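Local atomic coordinates of aromatic-amino-acid aminotransferase (Burkholderia pseudomallei, PDB entry 4F4E), a protein that probably transfers amino groups between aromatic amino acids such as tyrosine and 2-oxoglutarate, working as a homodimer with pyridoxal 5'-phosphate as cofactor. Residues G369-V381 with Y391-L403. Numbering follows the deposited sequence.
Sequences GMFSYSGLTSAQV and YAVSTGRICVAAL
The carbonyl oxygen of G396 is gripped twice by S374: OG donates to G396 O at 2.6 Å, in the carbonyl plane and on a lone pair, while S374 N reaches G396 O at 3.0 Å from well above that plane. With chi1 at 64°, S374 OG sits between its own backbone N and carbonyl carbon, where it also accepts from L376 N, making an ST turn. G396 ends the type I turn V393-G396 and takes a positive phi of 94°, its CA 3.7 Å from L376 O. From here two short strands, 371-373 and 397-399, form a two-stranded antiparallel sheet, joined through helix 378-388, in the small C-terminal part of this class I aminotransferase. S372 and I398 form the hydrogen-bonded pair, both N-H...O bonds nearly straight; S372 OG turns instead to Q367 and R345. On the other face, R397 CG anti to N (chi1 -168°) and an extended chi2 lay CD 3.9 Å from F371 CD1; the bend at chi3 then turns NE and the guanidinium. R397 CB lies 3.8 Å from Y373 CE1. T395 O lies over one face of the Y373 ring, and a water joins Y373 OH to T395 OG1. At the helix start, T377 and Q380 form a capping box, and in one of its two conformers S378 OG donates to S394 O at 2.9 Å. One turn on, V381 packs CG1 against A392 O at 3.3 Å, CG2 facing V393 O. Beyond the opposite strand end, M370 SD rests 4.0 Å from A401 CB.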
# COMPACT_ATOMS: atom_id res chain seq x y z
N GLY A 369 -11.67 -5.87 24.25
CA GLY A 369 -10.84 -5.18 23.28
C GLY A 369 -10.75 -3.72 23.61
O GLY A 369 -10.97 -3.31 24.77
N MET A 370 -10.45 -2.91 22.61
CA MET A 370 -10.15 -1.51 22.85
C MET A 370 -11.40 -0.64 23.05
O MET A 370 -11.28 0.48 23.51
CB MET A 370 -9.37 -0.94 21.68
CG MET A 370 -8.06 -1.66 21.53
SD MET A 370 -6.86 -0.57 20.78
CE MET A 370 -5.59 -1.83 20.68
N PHE A 371 -12.56 -1.15 22.67
CA PHE A 371 -13.80 -0.34 22.69
C PHE A 371 -14.90 -0.89 23.55
O PHE A 371 -15.01 -2.10 23.80
CB PHE A 371 -14.37 -0.22 21.27
CG PHE A 371 -13.37 0.30 20.32
CD1 PHE A 371 -13.06 1.64 20.32
CD2 PHE A 371 -12.71 -0.56 19.47
CE1 PHE A 371 -12.08 2.13 19.50
CE2 PHE A 371 -11.74 -0.09 18.62
CZ PHE A 371 -11.42 1.26 18.62
N SER A 372 -15.78 0.03 23.97
CA SER A 372 -17.07 -0.34 24.55
C SER A 372 -18.12 0.64 24.07
O SER A 372 -17.85 1.83 23.88
CB SER A 372 -17.02 -0.30 26.09
OG SER A 372 -16.88 -1.62 26.63
N TYR A 373 -19.32 0.13 23.86
CA TYR A 373 -20.50 0.99 23.74
C TYR A 373 -20.97 1.27 25.18
O TYR A 373 -21.56 0.38 25.85
CB TYR A 373 -21.57 0.34 22.87
CG TYR A 373 -21.56 0.83 21.41
CD1 TYR A 373 -20.39 1.19 20.77
CD2 TYR A 373 -22.75 0.97 20.69
CE1 TYR A 373 -20.39 1.71 19.48
CE2 TYR A 373 -22.76 1.45 19.39
CZ TYR A 373 -21.58 1.80 18.77
OH TYR A 373 -21.56 2.29 17.48
N SER A 374 -20.74 2.50 25.61
CA SER A 374 -21.08 2.91 26.97
C SER A 374 -22.55 2.95 27.24
O SER A 374 -22.94 2.87 28.41
CB SER A 374 -20.53 4.31 27.31
OG SER A 374 -21.08 5.36 26.54
N GLY A 375 -23.32 3.15 26.19
CA GLY A 375 -24.76 3.35 26.30
C GLY A 375 -25.13 4.77 26.67
O GLY A 375 -26.28 5.03 26.97
N LEU A 376 -24.18 5.71 26.67
CA LEU A 376 -24.53 7.11 26.88
C LEU A 376 -25.28 7.54 25.64
O LEU A 376 -24.92 7.14 24.54
CB LEU A 376 -23.30 7.98 27.09
CG LEU A 376 -22.50 7.77 28.38
CD1 LEU A 376 -21.27 8.70 28.38
CD2 LEU A 376 -23.33 8.02 29.62
N THR A 377 -26.35 8.30 25.85
CA THR A 377 -27.06 8.94 24.75
C THR A 377 -26.26 10.05 24.16
O THR A 377 -25.31 10.55 24.77
CB THR A 377 -28.40 9.57 25.23
OG1 THR A 377 -28.15 10.65 26.15
CG2 THR A 377 -29.35 8.52 25.91
N SER A 378 -26.67 10.50 22.98
CA SER A 378 -25.98 11.59 22.30
C SER A 378 -26.02 12.85 23.17
O SER A 378 -25.06 13.62 23.22
CB SER A 378 -26.60 11.84 20.92
OG SER A 378 -26.38 10.72 20.08
N ALA A 379 -27.12 13.06 23.86
CA ALA A 379 -27.28 14.20 24.77
C ALA A 379 -26.30 14.12 25.93
O ALA A 379 -25.71 15.13 26.31
CB ALA A 379 -28.69 14.28 25.29
N GLN A 380 -26.17 12.93 26.52
CA GLN A 380 -25.24 12.73 27.63
C GLN A 380 -23.79 12.92 27.14
O GLN A 380 -22.97 13.49 27.85
CB GLN A 380 -25.46 11.37 28.27
CG GLN A 380 -26.77 11.30 29.05
CD GLN A 380 -27.24 9.90 29.36
OE1 GLN A 380 -26.80 8.93 28.73
NE2 GLN A 380 -28.13 9.78 30.33
N VAL A 381 -23.48 12.41 25.95
CA VAL A 381 -22.13 12.59 25.35
C VAL A 381 -21.83 14.09 25.17
O VAL A 381 -20.72 14.56 25.47
CB VAL A 381 -22.00 11.81 24.04
CG1 VAL A 381 -20.76 12.23 23.26
CG2 VAL A 381 -22.04 10.31 24.33
N TYR A 391 -14.36 13.50 25.87
CA TYR A 391 -14.88 13.37 24.53
C TYR A 391 -15.15 11.89 24.18
O TYR A 391 -14.20 11.13 23.97
CB TYR A 391 -13.87 13.97 23.53
CG TYR A 391 -13.84 15.49 23.56
CD1 TYR A 391 -13.31 16.17 24.66
CD2 TYR A 391 -14.39 16.24 22.52
CE1 TYR A 391 -13.29 17.53 24.69
CE2 TYR A 391 -14.35 17.61 22.54
CZ TYR A 391 -13.82 18.25 23.65
OH TYR A 391 -13.84 19.60 23.71
N ALA A 392 -16.41 11.51 24.19
CA ALA A 392 -16.86 10.20 23.68
C ALA A 392 -17.52 10.44 22.33
O ALA A 392 -17.81 11.60 21.95
CB ALA A 392 -17.84 9.57 24.65
N VAL A 393 -17.72 9.36 21.57
CA VAL A 393 -18.36 9.43 20.25
C VAL A 393 -19.89 9.56 20.47
O VAL A 393 -20.43 9.10 21.46
CB VAL A 393 -17.98 8.18 19.42
CG1 VAL A 393 -18.51 8.25 18.00
CG2 VAL A 393 -16.48 7.95 19.48
N SER A 394 -20.58 10.20 19.55
CA SER A 394 -22.02 10.43 19.69
C SER A 394 -22.87 9.16 19.86
O SER A 394 -23.98 9.21 20.41
CB SER A 394 -22.49 11.21 18.47
OG SER A 394 -22.52 10.36 17.34
N THR A 395 -22.32 8.03 19.40
CA THR A 395 -22.88 6.69 19.59
C THR A 395 -22.72 6.11 20.99
O THR A 395 -23.29 5.08 21.28
CB THR A 395 -22.16 5.69 18.65
OG1 THR A 395 -20.74 5.75 18.89
CG2 THR A 395 -22.47 6.01 17.21
N GLY A 396 -21.96 6.77 21.86
CA GLY A 396 -21.67 6.23 23.15
C GLY A 396 -20.36 5.45 23.13
O GLY A 396 -19.92 5.02 24.20
N ARG A 397 -19.72 5.30 21.97
CA ARG A 397 -18.44 4.54 21.93
C ARG A 397 -17.39 5.25 22.76
O ARG A 397 -17.25 6.48 22.69
CB ARG A 397 -17.90 4.40 20.52
CG ARG A 397 -16.77 3.40 20.38
CD ARG A 397 -16.20 3.46 18.97
NE ARG A 397 -15.27 4.56 18.72
CZ ARG A 397 -15.21 5.29 17.61
NH1 ARG A 397 -16.11 5.14 16.63
NH2 ARG A 397 -14.32 6.24 17.49
N ILE A 398 -16.68 4.47 23.57
CA ILE A 398 -15.46 4.92 24.29
C ILE A 398 -14.31 3.92 23.99
O ILE A 398 -14.55 2.72 23.84
CB ILE A 398 -15.69 5.11 25.81
CG1 ILE A 398 -16.12 3.81 26.51
CG2 ILE A 398 -16.74 6.21 26.05
CD1 ILE A 398 -16.06 3.90 28.04
N CYS A 399 -13.11 4.47 23.87
CA CYS A 399 -11.89 3.71 23.80
C CYS A 399 -11.37 3.49 25.21
O CYS A 399 -10.83 4.41 25.84
CB CYS A 399 -10.87 4.44 22.95
SG CYS A 399 -9.39 3.46 22.66
N VAL A 400 -11.66 2.31 25.74
CA VAL A 400 -11.23 1.92 27.05
C VAL A 400 -9.71 1.81 27.11
O VAL A 400 -9.12 1.99 28.15
CB VAL A 400 -11.95 0.62 27.47
CG1 VAL A 400 -11.37 0.07 28.74
CG2 VAL A 400 -13.42 0.93 27.68
N ALA A 401 -9.08 1.57 25.94
CA ALA A 401 -7.62 1.61 25.78
C ALA A 401 -6.99 2.99 25.92
O ALA A 401 -5.74 3.11 25.92
CB ALA A 401 -7.21 0.95 24.44
N ALA A 402 -7.82 4.04 25.98
CA ALA A 402 -7.37 5.40 26.26
C ALA A 402 -7.56 5.84 27.74
O ALA A 402 -7.19 6.94 28.15
CB ALA A 402 -8.05 6.39 25.30
N LEU A 403 -8.01 4.91 28.55
CA LEU A 403 -8.14 5.11 30.00
C LEU A 403 -6.84 4.60 30.63
O LEU A 403 -6.27 3.62 30.17
CB LEU A 403 -9.31 4.31 30.56
CG LEU A 403 -10.71 4.70 30.10
CD1 LEU A 403 -11.75 3.71 30.65
CD2 LEU A 403 -11.01 6.11 30.56
O HOH W 1 -19.27 4.05 16.92
O HOH W 2 -23.32 3.23 23.43
O HOH W 3 -25.63 7.31 21.93
O HOH W 4 -18.34 13.39 25.24